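Local atomic coordinates of putative cytochrome P450 hydroxylase (Chondromyces apiculatus DSM 436, PDB entry 6GMF), a protein that binds heme and probably works as a cytochrome P450 monooxygenase, with terpenes among its likely substrates. Residues 97-100 with 101-104; 105-108 with 109-113. All coordinates share one frame; numbering follows the deposited sequence.

Contact 1 (97-100 with 101-104)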
ATOM      1  N   ALA A  97       4.646 -18.305  -6.441  1.00 24.98           N
ATOM      2  CA  ALA A  97       3.348 -18.585  -5.825  1.00 24.65           C
ATOM      3  C   ALA A  97       2.403 -17.398  -6.036  1.00 23.48           C
ATOM      4  O   ALA A  97       1.303 -17.543  -6.558  1.00 24.56           O
ATOM      5  CB  ALA A  97       3.545 -18.926  -4.372  1.00 24.84           C
ATOM      6  N   PHE A  98       2.846 -16.215  -5.607  1.00 21.46           N
ATOM      7  CA  PHE A  98       2.148 -14.951  -5.857  1.00 22.31           C
ATOM      8  C   PHE A  98       2.590 -14.445  -7.235  1.00 23.19           C
ATOM      9  O   PHE A  98       3.593 -13.786  -7.399  1.00 22.18           O
ATOM     10  CB  PHE A  98       2.422 -13.925  -4.742  1.00 21.03           C
ATOM     11  CG  PHE A  98       1.497 -12.736  -4.738  1.00 20.02           C
ATOM     12  CD1 PHE A  98       1.659 -11.677  -5.626  1.00 20.77           C
ATOM     13  CD2 PHE A  98       0.411 -12.705  -3.880  1.00 22.08           C
ATOM     14  CE1 PHE A  98       0.779 -10.606  -5.648  1.00 22.32           C
ATOM     15  CE2 PHE A  98      -0.450 -11.614  -3.883  1.00 22.10           C
ATOM     16  CZ  PHE A  98      -0.251 -10.558  -4.740  1.00 22.64           C
ATOM     17  N   THR A  99       1.801 -14.827  -8.249  1.00 24.40           N
ATOM     18  CA  THR A  99       2.146 -14.630  -9.647  1.00 22.26           C
ATOM     19  C   THR A  99       1.134 -13.723 -10.320  1.00 21.74           C
ATOM     20  O   THR A  99      -0.032 -13.690  -9.955  1.00 22.91           O
ATOM     21  CB  THR A  99       2.092 -15.954 -10.431  1.00 24.14           C
ATOM     22  OG1 THR A  99       0.764 -16.487 -10.469  1.00 25.21           O
ATOM     23  CG2 THR A  99       2.985 -16.995  -9.803  1.00 23.25           C
ATOM     24  N   PRO A 100       1.547 -12.976 -11.355  1.00 21.88           N
ATOM     25  CA  PRO A 100       0.590 -12.261 -12.188  1.00 22.45           C
ATOM     26  C   PRO A 100      -0.562 -13.127 -12.722  1.00 20.81           C
ATOM     27  O   PRO A 100      -1.644 -12.658 -12.799  1.00 20.28           O
ATOM     28  CB  PRO A 100       1.451 -11.761 -13.354  1.00 25.04           C
ATOM     29  CG  PRO A 100       2.858 -11.675 -12.808  1.00 25.29           C
ATOM     30  CD  PRO A 100       2.940 -12.793 -11.792  1.00 23.83           C
ATOM     31  N   ARG A 101      -0.301 -14.398 -13.022  1.00 23.50           N
ATOM     32  CA  ARG A 101      -1.368 -15.290 -13.485  1.00 21.96           C
ATOM     33  C   ARG A 101      -2.445 -15.448 -12.403  1.00 20.38           C
ATOM     34  O   ARG A 101      -3.653 -15.310 -12.692  1.00 21.36           O
ATOM     35  CB  ARG A 101      -0.781 -16.629 -13.943  1.00 22.00           C
ATOM     36  CG  ARG A 101      -1.827 -17.693 -14.245  1.00 26.34           C
ATOM     37  CD  ARG A 101      -1.224 -18.988 -14.768  1.00 27.42           C
ATOM     38  NE  ARG A 101      -2.236 -19.942 -15.280  1.00 28.29           N
ATOM     39  CZ  ARG A 101      -2.692 -19.989 -16.540  1.00 29.44           C
ATOM     40  NH1 ARG A 101      -2.190 -19.197 -17.481  1.00 28.53           N
ATOM     41  NH2 ARG A 101      -3.692 -20.800 -16.850  1.00 30.31           N
ATOM     42  N   THR A 102      -2.025 -15.675 -11.156  1.00 22.73           N
ATOM     43  CA  THR A 102      -2.980 -15.934 -10.075  1.00 23.77           C
ATOM     44  C   THR A 102      -3.779 -14.681  -9.744  1.00 22.08           C
ATOM     45  O   THR A 102      -4.995 -14.771  -9.502  1.00 22.82           O
ATOM     46  CB  THR A 102      -2.298 -16.516  -8.829  1.00 28.14           C
ATOM     47  OG1 THR A 102      -1.250 -15.706  -8.297  1.00 39.27           O
ATOM     48  CG2 THR A 102      -1.703 -17.861  -9.115  1.00 27.81           C
ATOM     49  N   VAL A 103      -3.119 -13.529  -9.826  1.00 20.45           N
ATOM     50  CA  VAL A 103      -3.823 -12.277  -9.637  1.00 19.55           C
ATOM     51  C   VAL A 103      -4.848 -12.072 -10.748  1.00 19.26           C
ATOM     52  O   VAL A 103      -5.975 -11.735 -10.485  1.00 20.19           O
ATOM     53  CB  VAL A 103      -2.848 -11.098  -9.524  1.00 20.12           C
ATOM     54  CG1 VAL A 103      -3.545  -9.743  -9.673  1.00 20.66           C
ATOM     55  CG2 VAL A 103      -2.061 -11.210  -8.230  1.00 21.99           C
ATOM     56  N   ALA A 104      -4.450 -12.253 -12.012  1.00 20.91           N
ATOM     57  CA  ALA A 104      -5.374 -11.958 -13.107  1.00 21.71           C
ATOM     58  C   ALA A 104      -6.613 -12.855 -13.011  1.00 21.30           C
ATOM     59  O   ALA A 104      -7.724 -12.413 -13.320  1.00 22.51           O
ATOM     60  CB  ALA A 104      -4.692 -12.102 -14.462  1.00 22.59           C
TER
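Thr99 and Thr102 meet at the start of helix 100-105, their side chains crossing at about a right angle. Thr99 is the N-cap residue. Thr99 OG1 accepts a bond from the backbone N of Thr102 at 3.0 Å, with an N-H...O angle of 156°. Pro100 follows as the first residue of the helix. Its ring nitrogen has no hydrogen to give, which suits the first turn, where backbone N-H groups lack a carbonyl behind them.

Thr102 can be followed outward from its backbone. Thr102 CB lies 3.5 Å from Thr99 OG1. There the side chain forks. The branch CG2 runs beside the backbone N and comes close to Thr99 OG1. The branch OG1 stands between the backbone N and the carbonyl carbon (chi1 57°), which turns it back toward the loop. Thr102 OG1 donates to Thr99 O at 2.9 Å, in the plane of that carbonyl and on a lone pair. Thr99 O also accepts from Val103 N at 3.1 Å, and this second donor lies nearly in line with the C=O bond. Two donors thus grip one oxygen from different directions. One residue further along, Ala104 N donates to Pro100 O at 2.9 Å.

On the inner side, Val103 CG2 sits 3.9 Å from Phe98 CE1, at a slant to the ring. Phe98 belongs to the heme pocket and touches the cofactor, while Leu230 and Phe226 of helix 220-251 also pack on it. Val103 rests on Leu348 and Leu351 of helix 346-363.

The contact therefore joins a polar helix cap to an apolar wall of the heme pocket. The bonds at Thr99 O and OG1 are consistent with a firm start to the helix, and the Phe98-Val103 packing ties that start to the pocket.

Contact 2 (105-108 with 109-113); sequences QLEP and RIRDI
Leu106 O accepts from Ile110 N at 2.9 Å, nearly straight on, and Leu106 CB packs 3.7 Å from Ile110 CD1. The pair is an i to i+4 contact where the chain enters helix 107-119, part of the mainly helical P450 fold. Just before it, a water reaches the same turn, donating to Gln105 O at 2.8 Å and accepting from Arg109 N. Ile110 also reaches Leu351 and Val355 of helix 346-363 and Val141 of helix 136-145.

Glu107 O accepts from Arg111 N, and the two side chains lie side by side, pointing the same way. The Glu107 chain is extended, while the Arg111 chain bends at chi3 (-60°); together these bring Glu107 OE2 to Arg111 NH2 at 2.9 Å, in a salt bridge. OE2 uses its anti lone pair and lies in the guanidinium plane, at its edge. The carboxylate and guanidinium planes are 46° apart. Lys354 also pairs with OE2, and Glu358 with NH2. A leucine in place of Arg111 would probably cost Glu107 and Glu358 the charged partner they share.

Pro108 O accepts from Asp112 N at 3.1 Å and from a second water, which reaches Asp112 OD1 only weakly.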
ATOM      1  N   GLN A 105      -6.395 -14.103 -12.596  1.00 22.86           N
ATOM      2  CA  GLN A 105      -7.476 -15.080 -12.517  1.00 24.74           C
ATOM      3  C   GLN A 105      -8.466 -14.723 -11.386  1.00 25.80           C
ATOM      4  O   GLN A 105      -9.600 -15.245 -11.400  1.00 26.56           O
ATOM      5  CB  GLN A 105      -6.914 -16.493 -12.419  1.00 26.52           C
ATOM      6  CG  GLN A 105      -6.334 -16.983 -13.750  1.00 26.12           C
ATOM      7  CD  GLN A 105      -6.036 -18.463 -13.732  1.00 28.76           C
ATOM      8  OE1 GLN A 105      -6.164 -19.119 -12.706  1.00 30.00           O
ATOM      9  NE2 GLN A 105      -5.633 -19.007 -14.877  1.00 29.13           N
ATOM     10  N   LEU A 106      -8.106 -13.804 -10.471  1.00 25.92           N
ATOM     11  CA  LEU A 106      -9.032 -13.385  -9.377  1.00 24.31           C
ATOM     12  C   LEU A 106     -10.110 -12.420  -9.864  1.00 22.97           C
ATOM     13  O   LEU A 106     -11.050 -12.176  -9.126  1.00 22.12           O
ATOM     14  CB  LEU A 106      -8.218 -12.703  -8.278  1.00 25.29           C
ATOM     15  CG  LEU A 106      -7.428 -13.606  -7.339  1.00 29.54           C
ATOM     16  CD1 LEU A 106      -6.477 -12.787  -6.489  1.00 32.41           C
ATOM     17  CD2 LEU A 106      -8.362 -14.408  -6.455  1.00 33.83           C
ATOM     18  N   GLU A 107     -10.022 -11.872 -11.086  1.00 21.73           N
ATOM     19  CA  GLU A 107     -10.852 -10.728 -11.427  1.00 22.39           C
ATOM     20  C   GLU A 107     -12.355 -11.052 -11.312  1.00 24.50           C
ATOM     21  O   GLU A 107     -13.144 -10.222 -10.845  1.00 22.42           O
ATOM     22  CB  GLU A 107     -10.466 -10.166 -12.804  1.00 20.85           C
ATOM     23  CG  GLU A 107     -11.415  -9.097 -13.267  1.00 22.99           C
ATOM     24  CD  GLU A 107     -11.042  -8.335 -14.518  1.00 25.08           C
ATOM     25  OE1 GLU A 107     -10.012  -8.653 -15.101  1.00 27.38           O
ATOM     26  OE2 GLU A 107     -11.782  -7.405 -14.870  1.00 28.45           O
ATOM     27  N   PRO A 108     -12.862 -12.207 -11.804  1.00 22.78           N
ATOM     28  CA  PRO A 108     -14.288 -12.502 -11.636  1.00 24.71           C
ATOM     29  C   PRO A 108     -14.761 -12.497 -10.175  1.00 22.27           C
ATOM     30  O   PRO A 108     -15.835 -11.930  -9.878  1.00 25.00           O
ATOM     31  CB  PRO A 108     -14.454 -13.875 -12.320  1.00 23.88           C
ATOM     32  CG  PRO A 108     -13.357 -13.819 -13.399  1.00 24.96           C
ATOM     33  CD  PRO A 108     -12.180 -13.160 -12.695  1.00 24.42           C
ATOM     34  N   ARG A 109     -13.973 -13.087  -9.293  1.00 21.16           N
ATOM     35  CA  ARG A 109     -14.329 -13.133  -7.859  1.00 24.28           C
ATOM     36  C   ARG A 109     -14.258 -11.724  -7.263  1.00 23.14           C
ATOM     37  O   ARG A 109     -15.038 -11.411  -6.425  1.00 25.35           O
ATOM     38  CB  ARG A 109     -13.375 -14.062  -7.118  1.00 24.53           C
ATOM     39  CG  ARG A 109     -13.656 -14.152  -5.630  1.00 25.89           C
ATOM     40  CD  ARG A 109     -15.090 -14.484  -5.296  1.00 27.63           C
ATOM     41  NE  ARG A 109     -15.272 -14.389  -3.858  1.00 25.42           N
ATOM     42  CZ  ARG A 109     -16.378 -14.006  -3.260  1.00 27.00           C
ATOM     43  NH1 ARG A 109     -17.452 -13.717  -3.968  1.00 31.55           N
ATOM     44  NH2 ARG A 109     -16.409 -13.898  -1.952  1.00 28.49           N
ATOM     45  N   ILE A 110     -13.272 -10.951  -7.665  1.00 20.27           N
ATOM     46  CA  ILE A 110     -13.138  -9.566  -7.171  1.00 20.93           C
ATOM     47  C   ILE A 110     -14.372  -8.752  -7.591  1.00 21.34           C
ATOM     48  O   ILE A 110     -14.871  -7.951  -6.809  1.00 20.82           O
ATOM     49  CB  ILE A 110     -11.798  -8.954  -7.623  1.00 18.31           C
ATOM     50  CG1 ILE A 110     -10.623  -9.619  -6.895  1.00 20.32           C
ATOM     51  CG2 ILE A 110     -11.802  -7.441  -7.422  1.00 18.07           C
ATOM     52  CD1 ILE A 110      -9.261  -9.304  -7.444  1.00 20.96           C
ATOM     53  N   ARG A 111     -14.874  -8.943  -8.827  1.00 20.35           N
ATOM     54  CA  ARG A 111     -16.055  -8.234  -9.303  1.00 21.87           C
ATOM     55  C   ARG A 111     -17.261  -8.633  -8.434  1.00 21.98           C
ATOM     56  O   ARG A 111     -18.056  -7.815  -8.050  1.00 22.69           O
ATOM     57  CB  ARG A 111     -16.232  -8.532 -10.803  1.00 23.04           C
ATOM     58  CG  ARG A 111     -17.213  -7.630 -11.528  1.00 25.57           C
ATOM     59  CD  ARG A 111     -17.065  -7.706 -13.039  1.00 27.12           C
ATOM     60  NE  ARG A 111     -15.736  -7.320 -13.504  1.00 27.91           N
ATOM     61  CZ  ARG A 111     -15.301  -6.063 -13.637  1.00 26.05           C
ATOM     62  NH1 ARG A 111     -16.092  -5.048 -13.341  1.00 28.22           N
ATOM     63  NH2 ARG A 111     -14.073  -5.832 -14.060  1.00 24.40           N
ATOM     64  N   ASP A 112     -17.336  -9.907  -8.095  1.00 22.91           N
ATOM     65  CA  ASP A 112     -18.459 -10.393  -7.270  1.00 25.97           C
ATOM     66  C   ASP A 112     -18.380  -9.747  -5.890  1.00 24.75           C
ATOM     67  O   ASP A 112     -19.378  -9.401  -5.364  1.00 23.94           O
ATOM     68  CB  ASP A 112     -18.465 -11.920  -7.194  1.00 27.85           C
ATOM     69  CG  ASP A 112     -19.097 -12.586  -8.398  1.00 29.35           C
ATOM     70  OD1 ASP A 112     -19.715 -11.899  -9.183  1.00 30.45           O
ATOM     71  OD2 ASP A 112     -18.946 -13.783  -8.516  1.00 28.97           O
ATOM     72  N   ILE A 113     -17.186  -9.658  -5.342  1.00 23.84           N
ATOM     73  CA  ILE A 113     -17.015  -9.037  -4.007  1.00 23.00           C
ATOM     74  C   ILE A 113     -17.419  -7.570  -4.120  1.00 23.12           C
ATOM     75  O   ILE A 113     -18.107  -7.102  -3.281  1.00 21.74           O
ATOM     76  CB  ILE A 113     -15.566  -9.221  -3.543  1.00 23.55           C
ATOM     77  CG1 ILE A 113     -15.281 -10.690  -3.266  1.00 23.49           C
ATOM     78  CG2 ILE A 113     -15.269  -8.376  -2.327  1.00 23.50           C
ATOM     79  CD1 ILE A 113     -13.838 -10.991  -3.025  1.00 26.36           C
TER
HETATM   80  O   HOH W   1     -12.039 -15.231  -9.981  1.00 28.06           O
HETATM   81  O   HOH W   2     -17.719 -11.744 -11.893  1.00 28.34           O

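In the fold
Contact 1 and contact 2 adjoin in the sequence, with centres 13 Å apart. Contact 1 leads from a loop into helix 100-105; contact 2 opens helix 107-119. Both have a proline early in the helix, and both pack against helix 346-363. Their settings differ. Contact 1 is partly buried and reaches the heme pocket, so hydroxyl capping lies beside an aromatic and aliphatic wall. Contact 2 is a surface contact, away from the annotated sites. Its polar side-chain chemistry is ionic, with charged partners on helices 346-363 and 136-145, and a water bridges its backbone. Ile110 carries its apolar packing inward, onto the same two helices.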